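Local coordinates for protein glycerol dehydrogenase (Bacillus coagulans, PDB 6CSJ) that probably catalyses the NAD-dependent oxidation of glycerol and related polyols and, in this double mutant, has acquired D-lactate dehydrogenase activity, at residues P8-Q13 with P147-M152; V89-G94 with I112-I117; S125-I130 with Y140-L145. The protein carries 2 engineered substitutions. All coordinates share one frame; numbering follows the deposited sequence.

Contacts 1 and 2 belong to one six-stranded parallel sheet, the core of the Rossmann-like domain of this iron-containing alcohol dehydrogenase family member. Strands 149-153 and 111-115 are neighbours in that sheet, so the two contacts, centres about 11 Å apart, adjoin through probable backbone hydrogen bonds such as Ile151 N to Val113 O. Contact 3 is the separate hairpin of strands 127-131 and 137-142, with its centre about 16 Å from that of contact 1 and about 15 Å from that of contact 2. Along the chain, 8-13 opens the series, contact 2 and then contact 3 follow, and 147-152 comes last. The hairpin is thus an excursion between two adjacent sheet strands, and Pro147 packs on Ser125 at its base.

Contact 1 (P8-Q13 with P147-M152); sequences PSKFIQ and PTFVIM
Lys10-Gln13 and Phe149-Met152 run as parallel strands with axes 4.7 Å apart and only 10° between their directions, pairing Lys10 with Phe149, Phe11 with Val150, Ile12 with Ile151 and Gln13 with Met152. Lys10 N hydrogen-bonds to Thr148 O, Val150 N to Lys10 O and Ile12 N to Val150 O, and the row ends with Met152 N on Ile12 O at 2.7 Å. Thr148 O also takes a weak hydrogen bond from Ser9 N.

On one face, the aliphatic part of Lys10 lies alongside Phe149, CB to CE following CD1, CE1 and CZ of the ring, with Lys10 CD 3.5 Å from Phe149 CE1. Next to them Ile12 CD1 meets Ile151 CG1 at 4.1 Å. On the other face, Phe11 has CG anti to the backbone N (chi1 167°), which leans its ring toward the partner strand: CD2 rests 3.9 Å from Val150 CG1, and CE2 3.5 Å from Met152 CG. Met152 SD sits obliquely to the same ring, 5.5 Å from its centroid, a Met-aromatic contact. Pro8 CG extends this apolar strip to Val150 CG2 at 3.7 Å.

Strand 10-14 is the outermost strand on this side of the sheet within the chain, and strand 149-153 hydrogen-bonds onward to 111-115. Helix 21-28 packs on the Lys10 and Ile12 face; helix 228-248 lies over the Phe11 face, where Tyr239 meets the Phe11 ring.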
loop_
_atom_site.group_PDB
_atom_site.type_symbol
_atom_site.label_atom_id
_atom_site.label_comp_id
_atom_site.label_asym_id
_atom_site.label_seq_id
_atom_site.Cartn_x
_atom_site.Cartn_y
_atom_site.Cartn_z
ATOM N N PRO A 8 9.464 -6.249 -7.971
ATOM C CA PRO A 8 10.761 -6.312 -7.303
ATOM C C PRO A 8 11.541 -7.502 -7.819
ATOM O O PRO A 8 10.950 -8.474 -8.266
ATOM C CB PRO A 8 10.405 -6.520 -5.829
ATOM C CG PRO A 8 8.996 -6.068 -5.699
ATOM C CD PRO A 8 8.342 -6.306 -7.019
ATOM N N SER A 9 12.863 -7.411 -7.797
ATOM C CA SER A 9 13.702 -8.510 -8.258
ATOM C C SER A 9 13.572 -9.719 -7.324
ATOM O O SER A 9 13.629 -10.857 -7.781
ATOM C CB SER A 9 15.156 -8.081 -8.391
ATOM O OG SER A 9 15.889 -9.113 -9.032
ATOM N N LYS A 10 13.401 -9.457 -6.029
ATOM C CA LYS A 10 13.141 -10.497 -5.042
ATOM C C LYS A 10 12.156 -9.987 -3.997
ATOM O O LYS A 10 12.262 -8.841 -3.553
ATOM C CB LYS A 10 14.427 -10.934 -4.333
ATOM C CG LYS A 10 15.568 -11.360 -5.243
ATOM C CD LYS A 10 16.625 -12.129 -4.469
ATOM C CE LYS A 10 17.932 -12.247 -5.240
ATOM N NZ LYS A 10 17.836 -12.883 -6.580
ATOM N N PHE A 11 11.199 -10.840 -3.624
ATOM C CA PHE A 11 10.314 -10.575 -2.495
ATOM C C PHE A 11 10.535 -11.711 -1.497
ATOM O O PHE A 11 10.369 -12.883 -1.842
ATOM C CB PHE A 11 8.844 -10.446 -2.931
ATOM C CG PHE A 11 7.870 -10.486 -1.790
ATOM C CD1 PHE A 11 7.343 -11.692 -1.380
ATOM C CD2 PHE A 11 7.490 -9.328 -1.111
ATOM C CE1 PHE A 11 6.467 -11.762 -0.297
ATOM C CE2 PHE A 11 6.592 -9.378 -0.067
ATOM C CZ PHE A 11 6.083 -10.596 0.350
ATOM N N ILE A 12 10.898 -11.341 -0.268
ATOM C CA ILE A 12 11.439 -12.266 0.737
ATOM C C ILE A 12 10.635 -12.112 2.023
ATOM O O ILE A 12 10.506 -10.998 2.543
ATOM C CB ILE A 12 12.918 -11.919 1.003
ATOM C CG1 ILE A 12 13.767 -12.189 -0.243
ATOM C CG2 ILE A 12 13.482 -12.680 2.207
ATOM C CD1 ILE A 12 14.938 -11.244 -0.365
ATOM N N GLN A 13 10.101 -13.216 2.540
ATOM C CA GLN A 13 9.203 -13.157 3.691
ATOM C C GLN A 13 9.452 -14.301 4.666
ATOM O O GLN A 13 9.623 -15.451 4.259
ATOM C CB GLN A 13 7.745 -13.179 3.215
ATOM C CG GLN A 13 6.710 -13.113 4.334
ATOM C CD GLN A 13 5.286 -13.157 3.831
ATOM O OE1 GLN A 13 4.965 -12.581 2.798
ATOM N NE2 GLN A 13 4.421 -13.838 4.566
ATOM N N PRO A 147 11.746 -1.471 -6.432
ATOM C CA PRO A 147 12.874 -1.723 -5.532
ATOM C C PRO A 147 13.461 -3.108 -5.741
ATOM O O PRO A 147 12.713 -4.058 -6.006
ATOM C CB PRO A 147 12.250 -1.626 -4.132
ATOM C CG PRO A 147 10.758 -1.628 -4.342
ATOM C CD PRO A 147 10.546 -1.026 -5.692
ATOM N N THR A 148 14.786 -3.220 -5.635
ATOM C CA THR A 148 15.480 -4.467 -5.937
ATOM C C THR A 148 14.965 -5.630 -5.064
ATOM O O THR A 148 14.558 -6.649 -5.605
ATOM C CB THR A 148 17.016 -4.309 -5.791
ATOM O OG1 THR A 148 17.416 -2.995 -6.218
ATOM C CG2 THR A 148 17.764 -5.359 -6.627
ATOM N N PHE A 149 14.976 -5.467 -3.738
ATOM C CA PHE A 149 14.443 -6.463 -2.802
ATOM C C PHE A 149 13.374 -5.816 -1.928
ATOM O O PHE A 149 13.529 -4.675 -1.495
ATOM C CB PHE A 149 15.483 -7.032 -1.808
ATOM C CG PHE A 149 16.664 -7.762 -2.414
ATOM C CD1 PHE A 149 16.735 -8.137 -3.758
ATOM C CD2 PHE A 149 17.720 -8.137 -1.574
ATOM C CE1 PHE A 149 17.852 -8.806 -4.256
ATOM C CE2 PHE A 149 18.830 -8.814 -2.069
ATOM C CZ PHE A 149 18.895 -9.148 -3.412
ATOM N N VAL A 150 12.318 -6.578 -1.651
ATOM C CA VAL A 150 11.377 -6.277 -0.591
ATOM C C VAL A 150 11.509 -7.399 0.449
ATOM O O VAL A 150 11.442 -8.575 0.086
ATOM C CB VAL A 150 9.933 -6.208 -1.122
ATOM C CG1 VAL A 150 8.957 -5.878 0.003
ATOM C CG2 VAL A 150 9.849 -5.185 -2.247
ATOM N N ILE A 151 11.701 -7.030 1.719
ATOM C CA ILE A 151 11.900 -7.989 2.807
ATOM C C ILE A 151 10.846 -7.799 3.898
ATOM O O ILE A 151 10.756 -6.719 4.473
ATOM C CB ILE A 151 13.318 -7.870 3.418
ATOM C CG1 ILE A 151 14.362 -8.280 2.365
ATOM C CG2 ILE A 151 13.450 -8.751 4.672
ATOM C CD1 ILE A 151 15.796 -8.129 2.808
ATOM N N MET A 152 10.077 -8.856 4.187
ATOM C CA MET A 152 9.004 -8.814 5.182
ATOM C C MET A 152 9.377 -9.674 6.401
ATOM O O MET A 152 9.321 -10.911 6.351
ATOM C CB MET A 152 7.676 -9.310 4.578
ATOM C CG MET A 152 7.245 -8.641 3.283
ATOM S SD MET A 152 7.148 -6.840 3.336
ATOM C CE MET A 152 5.629 -6.567 4.250
#

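Contact 2 (V89-G94 with I112-I117); sequences VGIGGG and IVAPTI
Gly90 and Gly92 hold the backbone of 112-117 through four hydrogen bonds. Gly90 N gives to Ile112 O at 2.9 Å and Gly90 O takes Ala114 N at 2.8 Å, both nearly in line with their carbonyls. Toward the strand ends the bonds lengthen: Gly92 N lies 3.3 Å from Ala114 O, and Thr116 N approaches Gly92 O at 3.2 Å from above the carbonyl plane, 49° out of it. Gly92 adopts backbone angles at which a CB would collide with the carbonyl O of Ile91.

Thr116 packs over this glycine. Its OG1, set between the backbone N and the carbonyl carbon (chi1 55°), touches Gly92 CA at 3.4 Å, while CG2 meets Ile91 CG2 at 4.0 Å. An alanine here would probably open a gap over Gly92 and leave the Ile91 CG2 branch without its methyl neighbour. Farther back, Val89 CG2 lies beside Ile112 CB at 4.0 Å, and Ile91 CG1 stands 4.2 Å from Ala114 CB.

Gly93 sits at the N-cap position of helix 94-106, which makes the beta-alpha-beta crossover between these strands; in this family the glycine-rich turn typically receives the diphosphate of the dinucleotide. Strand 87-92 hydrogen-bonds on its other edge to 32-36, and 111-115 to 149-153. Helices 21-28 and 38-51 pack on Ile91, with 21-28 also reaching Val89 and Ile112.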
loop_
_atom_site.group_PDB
_atom_site.type_symbol
_atom_site.label_atom_id
_atom_site.label_comp_id
_atom_site.label_asym_id
_atom_site.label_seq_id
_atom_site.Cartn_x
_atom_site.Cartn_y
_atom_site.Cartn_z
ATOM N N VAL A 89 19.103 0.741 2.149
ATOM C CA VAL A 89 18.059 -0.009 2.824
ATOM C C VAL A 89 17.170 0.980 3.555
ATOM O O VAL A 89 17.671 1.891 4.217
ATOM C CB VAL A 89 18.636 -1.025 3.838
ATOM C CG1 VAL A 89 17.514 -1.844 4.477
ATOM C CG2 VAL A 89 19.668 -1.928 3.167
ATOM N N GLY A 90 15.855 0.790 3.425
ATOM C CA GLY A 90 14.865 1.522 4.214
ATOM C C GLY A 90 14.130 0.535 5.093
ATOM O O GLY A 90 13.750 -0.535 4.630
ATOM N N ILE A 91 13.947 0.889 6.366
ATOM C CA ILE A 91 13.261 0.045 7.337
ATOM C C ILE A 91 12.250 0.911 8.073
ATOM O O ILE A 91 12.619 1.884 8.722
ATOM C CB ILE A 91 14.249 -0.605 8.353
ATOM C CG1 ILE A 91 15.444 -1.257 7.628
ATOM C CG2 ILE A 91 13.529 -1.648 9.216
ATOM C CD1 ILE A 91 16.479 -1.871 8.551
ATOM N N GLY A 92 10.967 0.562 7.962
ATOM C CA GLY A 92 9.910 1.322 8.621
ATOM C C GLY A 92 8.652 1.446 7.791
ATOM O O GLY A 92 8.316 0.558 7.012
ATOM N N GLY A 93 7.960 2.570 7.981
ATOM C CA GLY A 93 6.736 2.894 7.259
ATOM C C GLY A 93 7.007 3.471 5.889
ATOM O O GLY A 93 8.173 3.642 5.483
ATOM N N GLY A 94 5.918 3.787 5.182
ATOM C CA GLY A 94 5.959 4.241 3.792
ATOM C C GLY A 94 6.880 5.405 3.494
ATOM O O GLY A 94 7.592 5.389 2.475
ATOM N N ILE A 112 16.790 -1.917 -0.974
ATOM C CA ILE A 112 16.067 -2.899 -0.173
ATOM C C ILE A 112 15.063 -2.131 0.671
ATOM O O ILE A 112 15.434 -1.217 1.398
ATOM C CB ILE A 112 17.002 -3.726 0.736
ATOM C CG1 ILE A 112 18.032 -4.480 -0.125
ATOM C CG2 ILE A 112 16.203 -4.701 1.609
ATOM C CD1 ILE A 112 18.933 -5.436 0.640
ATOM N N VAL A 113 13.788 -2.504 0.569
ATOM C CA VAL A 113 12.752 -1.940 1.427
ATOM C C VAL A 113 12.290 -3.037 2.365
ATOM O O VAL A 113 12.061 -4.171 1.943
ATOM C CB VAL A 113 11.581 -1.294 0.635
ATOM C CG1 VAL A 113 12.104 -0.130 -0.202
ATOM C CG2 VAL A 113 10.858 -2.280 -0.266
ATOM N N ALA A 114 12.203 -2.694 3.649
ATOM C CA ALA A 114 11.848 -3.627 4.700
ATOM C C ALA A 114 10.771 -2.995 5.574
ATOM O O ALA A 114 11.085 -2.382 6.586
ATOM C CB ALA A 114 13.084 -3.994 5.513
ATOM N N PRO A 115 9.489 -3.136 5.179
ATOM C CA PRO A 115 8.411 -2.546 5.972
ATOM C C PRO A 115 8.309 -3.195 7.343
ATOM O O PRO A 115 8.542 -4.400 7.472
ATOM C CB PRO A 115 7.143 -2.831 5.160
ATOM C CG PRO A 115 7.602 -3.260 3.816
ATOM C CD PRO A 115 8.972 -3.844 3.994
ATOM N N THR A 116 8.004 -2.381 8.344
ATOM C CA THR A 116 7.725 -2.852 9.690
ATOM C C THR A 116 6.219 -3.005 9.941
ATOM O O THR A 116 5.805 -3.373 11.050
ATOM C CB THR A 116 8.316 -1.883 10.730
ATOM O OG1 THR A 116 7.811 -0.571 10.481
ATOM C CG2 THR A 116 9.819 -1.861 10.631
ATOM N N ILE A 117 5.414 -2.700 8.920
ATOM C CA ILE A 117 3.954 -2.864 8.943
ATOM C C ILE A 117 3.528 -3.346 7.561
ATOM O O ILE A 117 4.282 -3.202 6.588
ATOM C CB ILE A 117 3.229 -1.536 9.282
ATOM C CG1 ILE A 117 3.377 -0.510 8.123
ATOM C CG2 ILE A 117 3.719 -0.997 10.629
ATOM C CD1 ILE A 117 3.049 0.930 8.469
#

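Contact 3 (S125-I130 with Y140-L145); sequences SALSVI and YLMLPL
Leu127 fills a hollow on the strand facing it: its CD1 settles 3.5 Å from Leu141 O, flanked by Tyr140 CB at 4.0 Å and by Met142 SD. With CG anti to the backbone N (chi1 -179°), the isobutyl end leans across toward the partner, into the dip between the Tyr140 and Met142 side chains. Next along the same face, Val129 stands beside Tyr140, pointing the same way, and its CG2 meets the ring at the edge, near the ring plane, 4.1 Å from CE1. The Tyr140 ring also meets Phe137, farther back on the same strand.

The two strands, 127-131 and 137-142, form an antiparallel beta hairpin, their segments here at 156°. Ser128 and Leu141 are its hydrogen-bonded pair, each N giving to the other's O, between the non-hydrogen-bonded pairs Leu127-Met142 and Val129-Tyr140. Beyond the regular pairing, Ala126 centres an inverse gamma turn; its O accepts Leu143 N at 3.0 Å in a nearly straight bond that arrives well above the carbonyl plane, 56° out of it. The small methyl of Ala126 fits between two backbone carbonyls, CB lying 3.6 Å from both Leu143 O and Leu145 O.

On the side of Ser128 and Leu141, Leu143 reaches straight across to the backbone of 125-130, its CD1 lodged 3.7 Å from both Leu127 N and Ser128 OG; that hydroxyl is hydrogen-bonded to Asp98 O. Ile130 CG1 crosses obliquely onto Leu141 CB at 4.0 Å. Helix 94-106 backs Ser128, Leu141 and Leu143, Lys101 touching Ser128 and Leu143 while Tyr106 meets Leu141; Ile130 reaches helix 70-82 at Lys70 and Ile73.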
loop_
_atom_site.group_PDB
_atom_site.type_symbol
_atom_site.label_atom_id
_atom_site.label_comp_id
_atom_site.label_asym_id
_atom_site.label_seq_id
_atom_site.Cartn_x
_atom_site.Cartn_y
_atom_site.Cartn_z
ATOM N N SER A 125 6.156 -1.062 -5.082
ATOM C CA SER A 125 5.914 -0.224 -6.257
ATOM C C SER A 125 7.083 0.698 -6.618
ATOM O O SER A 125 7.832 1.133 -5.737
ATOM C CB SER A 125 4.661 0.625 -6.047
ATOM O OG SER A 125 4.923 1.694 -5.140
ATOM N N ALA A 126 7.187 0.998 -7.913
ATOM C CA ALA A 126 8.183 1.914 -8.467
ATOM C C ALA A 126 7.737 3.366 -8.288
ATOM O O ALA A 126 7.525 4.090 -9.269
ATOM C CB ALA A 126 8.398 1.616 -9.953
ATOM N N LEU A 127 7.611 3.807 -7.037
ATOM C CA LEU A 127 6.959 5.079 -6.730
ATOM C C LEU A 127 7.389 5.591 -5.366
ATOM O O LEU A 127 7.336 4.855 -4.391
ATOM C CB LEU A 127 5.435 4.903 -6.755
ATOM C CG LEU A 127 4.547 6.128 -6.486
ATOM C CD1 LEU A 127 4.854 7.251 -7.462
ATOM C CD2 LEU A 127 3.079 5.726 -6.518
ATOM N N SER A 128 7.800 6.855 -5.313
ATOM C CA SER A 128 8.028 7.552 -4.050
ATOM C C SER A 128 7.076 8.736 -3.971
ATOM O O SER A 128 7.018 9.540 -4.896
ATOM C CB SER A 128 9.476 8.043 -3.945
ATOM O OG SER A 128 10.391 6.977 -4.073
ATOM N N VAL A 129 6.329 8.835 -2.881
ATOM C CA VAL A 129 5.451 9.980 -2.673
ATOM C C VAL A 129 6.276 11.007 -1.912
ATOM O O VAL A 129 6.710 10.742 -0.792
ATOM C CB VAL A 129 4.166 9.600 -1.902
ATOM C CG1 VAL A 129 3.236 10.801 -1.799
ATOM C CG2 VAL A 129 3.449 8.436 -2.582
ATOM N N ILE A 130 6.511 12.156 -2.544
ATOM C CA ILE A 130 7.343 13.225 -1.990
ATOM C C ILE A 130 6.466 14.309 -1.377
ATOM O O ILE A 130 5.471 14.717 -1.972
ATOM C CB ILE A 130 8.236 13.868 -3.080
ATOM C CG1 ILE A 130 8.998 12.806 -3.910
ATOM C CG2 ILE A 130 9.162 14.925 -2.470
ATOM C CD1 ILE A 130 10.012 11.997 -3.133
ATOM N N TYR A 140 4.433 13.016 -7.079
ATOM C CA TYR A 140 4.650 11.589 -7.304
ATOM C C TYR A 140 5.930 11.409 -8.107
ATOM O O TYR A 140 5.989 11.793 -9.258
ATOM C CB TYR A 140 3.464 10.960 -8.063
ATOM C CG TYR A 140 2.180 10.925 -7.264
ATOM C CD1 TYR A 140 2.117 10.233 -6.057
ATOM C CD2 TYR A 140 1.021 11.580 -7.709
ATOM C CE1 TYR A 140 0.948 10.195 -5.304
ATOM C CE2 TYR A 140 -0.154 11.549 -6.961
ATOM C CZ TYR A 140 -0.175 10.854 -5.759
ATOM O OH TYR A 140 -1.307 10.803 -4.991
ATOM N N LEU A 141 6.949 10.815 -7.494
ATOM C CA LEU A 141 8.199 10.492 -8.184
ATOM C C LEU A 141 8.116 9.051 -8.718
ATOM O O LEU A 141 8.177 8.101 -7.948
ATOM C CB LEU A 141 9.385 10.673 -7.241
ATOM C CG LEU A 141 10.794 10.350 -7.765
ATOM C CD1 LEU A 141 11.141 11.158 -9.006
ATOM C CD2 LEU A 141 11.853 10.520 -6.675
ATOM N N MET A 142 7.978 8.922 -10.040
ATOM C CA MET A 142 7.909 7.642 -10.741
ATOM C C MET A 142 9.329 7.147 -10.904
ATOM O O MET A 142 10.159 7.859 -11.443
ATOM C CB MET A 142 7.279 7.770 -12.142
ATOM C CG MET A 142 6.011 8.598 -12.241
ATOM S SD MET A 142 4.590 7.903 -11.381
ATOM C CE MET A 142 3.342 9.108 -11.804
ATOM N N LEU A 143 9.607 5.926 -10.455
ATOM C CA LEU A 143 10.950 5.377 -10.524
ATOM C C LEU A 143 11.078 4.494 -11.749
ATOM O O LEU A 143 10.089 3.912 -12.170
ATOM C CB LEU A 143 11.262 4.599 -9.253
ATOM C CG LEU A 143 11.098 5.436 -7.992
ATOM C CD1 LEU A 143 11.222 4.551 -6.772
ATOM C CD2 LEU A 143 12.132 6.562 -7.957
ATOM N N PRO A 144 12.285 4.405 -12.338
ATOM C CA PRO A 144 12.483 3.505 -13.485
ATOM C C PRO A 144 12.324 2.021 -13.151
ATOM O O PRO A 144 11.957 1.230 -14.025
ATOM C CB PRO A 144 13.941 3.774 -13.906
ATOM C CG PRO A 144 14.321 5.043 -13.257
ATOM C CD PRO A 144 13.504 5.174 -12.014
ATOM N N LEU A 145 12.627 1.650 -11.907
ATOM C CA LEU A 145 12.572 0.260 -11.466
ATOM C C LEU A 145 11.848 0.121 -10.124
ATOM O O LEU A 145 11.914 1.004 -9.268
ATOM C CB LEU A 145 13.991 -0.300 -11.338
ATOM C CG LEU A 145 14.869 -0.334 -12.598
ATOM C CD1 LEU A 145 16.273 -0.789 -12.223
ATOM C CD2 LEU A 145 14.313 -1.240 -13.692
#